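Side-chain contact in tRNA (cytosine(38)-C(5))-methyltransferase (Schizosaccharomyces pombe, PDB 6FDF), which methylates carbon 5 of cytosine 38 in the anticodon loop of tRNA(Asp), using S-adenosyl-L-methionine as methyl donor: residues S64-T67 with A68-D72. Sequence-based numbering, arbitrary orientation.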
ATOM      1  N   SER A  64      15.087  -7.118 -10.655  1.00 34.39           N
ATOM      2  CA  SER A  64      15.418  -8.378 -11.304  1.00 34.80           C
ATOM      3  C   SER A  64      16.904  -8.521 -11.612  1.00 37.85           C
ATOM      4  O   SER A  64      17.344  -9.630 -11.935  1.00 39.96           O
ATOM      5  CB  SER A  64      14.628  -8.521 -12.598  1.00 43.13           C
ATOM      6  OG  SER A  64      15.194  -7.696 -13.603  1.00 48.28           O
ATOM      7  N   THR A  65      17.689  -7.446 -11.508  1.00 36.34           N
ATOM      8  CA  THR A  65      19.123  -7.510 -11.755  1.00 36.92           C
ATOM      9  C   THR A  65      19.944  -7.576 -10.478  1.00 37.50           C
ATOM     10  O   THR A  65      21.173  -7.671 -10.557  1.00 39.20           O
ATOM     11  CB  THR A  65      19.588  -6.309 -12.596  1.00 39.85           C
ATOM     12  OG1 THR A  65      19.557  -5.115 -11.800  1.00 42.22           O
ATOM     13  CG2 THR A  65      18.700  -6.131 -13.817  1.00 43.69           C
ATOM     14  N   LEU A  66      19.301  -7.534  -9.310  1.00 36.91           N
ATOM     15  CA  LEU A  66      20.037  -7.622  -8.059  1.00 34.22           C
ATOM     16  C   LEU A  66      20.714  -8.981  -7.934  1.00 35.71           C
ATOM     17  O   LEU A  66      20.143 -10.016  -8.284  1.00 39.66           O
ATOM     18  CB  LEU A  66      19.088  -7.397  -6.878  1.00 30.92           C
ATOM     19  CG  LEU A  66      18.682  -5.953  -6.591  1.00 32.67           C
ATOM     20  CD1 LEU A  66      17.532  -5.924  -5.581  1.00 30.55           C
ATOM     21  CD2 LEU A  66      19.874  -5.170  -6.073  1.00 45.05           C
ATOM     22  N   THR A  67      21.941  -8.971  -7.428  1.00 32.67           N
ATOM     23  CA  THR A  67      22.724 -10.174  -7.194  1.00 31.92           C
ATOM     24  C   THR A  67      22.939 -10.383  -5.704  1.00 29.84           C
ATOM     25  O   THR A  67      22.671  -9.507  -4.879  1.00 35.52           O
ATOM     26  CB  THR A  67      24.087 -10.076  -7.876  1.00 40.12           C
ATOM     27  OG1 THR A  67      24.832  -9.028  -7.242  1.00 39.82           O
ATOM     28  CG2 THR A  67      23.924  -9.771  -9.358  1.00 43.95           C
ATOM     29  N   ALA A  68      23.471 -11.558  -5.365  1.00 33.96           N
ATOM     30  CA  ALA A  68      23.762 -11.841  -3.965  1.00 32.57           C
ATOM     31  C   ALA A  68      24.805 -10.878  -3.420  1.00 36.18           C
ATOM     32  O   ALA A  68      24.734 -10.479  -2.252  1.00 34.82           O
ATOM     33  CB  ALA A  68      24.230 -13.286  -3.802  1.00 37.51           C
ATOM     34  N   LYS A  69      25.764 -10.474  -4.259  1.00 34.54           N
ATOM     35  CA  LYS A  69      26.757  -9.487  -3.844  1.00 37.96           C
ATOM     36  C   LYS A  69      26.110  -8.141  -3.531  1.00 38.75           C
ATOM     37  O   LYS A  69      26.567  -7.423  -2.632  1.00 39.78           O
ATOM     38  CB  LYS A  69      27.823  -9.331  -4.928  1.00 46.23           C
ATOM     39  CG  LYS A  69      28.659 -10.580  -5.152  1.00 55.81           C
ATOM     40  CD  LYS A  69      29.813 -10.316  -6.114  1.00 66.53           C
ATOM     41  CE  LYS A  69      30.862  -9.412  -5.483  1.00 71.19           C
ATOM     42  NZ  LYS A  69      32.140  -9.415  -6.251  1.00 75.53           N
ATOM     43  N   ASP A  70      25.065  -7.767  -4.277  1.00 34.92           N
ATOM     44  CA  ASP A  70      24.319  -6.551  -3.953  1.00 37.26           C
ATOM     45  C   ASP A  70      23.680  -6.653  -2.574  1.00 34.27           C
ATOM     46  O   ASP A  70      23.813  -5.745  -1.743  1.00 35.53           O
ATOM     47  CB  ASP A  70      23.248  -6.277  -5.011  1.00 35.92           C
ATOM     48  CG  ASP A  70      23.829  -5.973  -6.379  1.00 41.38           C
ATOM     49  OD1 ASP A  70      24.952  -5.423  -6.453  1.00 44.06           O
ATOM     50  OD2 ASP A  70      23.153  -6.280  -7.386  1.00 39.35           O
ATOM     51  N   PHE A  71      22.960  -7.749  -2.318  1.00 31.71           N
ATOM     52  CA  PHE A  71      22.343  -7.932  -1.009  1.00 29.46           C
ATOM     53  C   PHE A  71      23.387  -7.993   0.099  1.00 34.30           C
ATOM     54  O   PHE A  71      23.152  -7.503   1.212  1.00 34.01           O
ATOM     55  CB  PHE A  71      21.489  -9.196  -1.009  1.00 31.49           C
ATOM     56  CG  PHE A  71      20.211  -9.064  -1.786  1.00 30.36           C
ATOM     57  CD1 PHE A  71      19.186  -8.259  -1.321  1.00 31.08           C
ATOM     58  CD2 PHE A  71      20.031  -9.756  -2.970  1.00 33.31           C
ATOM     59  CE1 PHE A  71      18.004  -8.138  -2.028  1.00 33.92           C
ATOM     60  CE2 PHE A  71      18.849  -9.641  -3.683  1.00 35.56           C
ATOM     61  CZ  PHE A  71      17.835  -8.831  -3.212  1.00 34.61           C
ATOM     62  N   ASP A  72      24.555  -8.585  -0.190  1.00 33.13           N
ATOM     63  CA  ASP A  72      25.631  -8.638   0.796  1.00 36.10           C
ATOM     64  C   ASP A  72      26.112  -7.240   1.159  1.00 38.91           C
ATOM     65  O   ASP A  72      26.347  -6.939   2.336  1.00 39.05           O
ATOM     66  CB  ASP A  72      26.801  -9.466   0.266  1.00 39.51           C
ATOM     67  CG  ASP A  72      26.502 -10.955   0.224  1.00 37.78           C
ATOM     68  OD1 ASP A  72      25.575 -11.402   0.931  1.00 34.71           O
ATOM     69  OD2 ASP A  72      27.214 -11.679  -0.510  1.00 41.74           O
TER
HETATM   70  O   HOH W   1      23.564  -5.550  -9.849  1.00 57.49           O
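Thr-67 and Asp-70 exchange hydrogen bonds between side chain and backbone in a capping box that starts helix 68-74 of the class I-like, Rossmann-type methyltransferase domain. Thr-67, the N-cap residue, accepts the amide of Asp-70 on OG1, with 3.2 Å between OG1 and Asp-70 N and an N-H...O angle of 156°. Its hydroxyl can turn to that amide because chi1 of 66° sets OG1 between the backbone N and the carbonyl carbon, while CG2 lies anti to that carbon. In return Asp-70 OD2 takes the N-H of Thr-67 at 3.0 Å from Thr-67 N, and this donor stands above the carboxylate plane, 40° out of it. The OG1 bond gives a first-turn amide a side-chain acceptor, while the return bond ties the N-cap residue's own N-H to the aspartate; the carboxylate at this end probably interacts favourably with the helix dipole. Behind the box, Phe-71 N donates to Thr-67 O at 3.1 Å, in the carbonyl plane, as the first i to i+4 bond of the helix.

On the inner side, Leu-66 and Phe-71 cross at about a right angle, with Leu-66 CD1 3.8 Å from Phe-71 CZ. Leu-66 CD2 instead rests against the aspartate, 3.7 Å from Asp-70 CB. The buried Leu-66 and Phe-71 reach strand 11-16 through Leu-16 and Leu-14, respectively; Phe-71 also stacks on Trp-79 and meets Val-111 of helix 103-111. Asn-107 of the same helix donates from ND2 to Leu-66 O, tying down the peptide that carries the Thr-67 amide. Farther out, a water links the box to the preceding 3-10 turn: it donates to Thr-65 O and, at 2.6 Å, to Asp-70 OD2, the oxygen that also holds Thr-67 N.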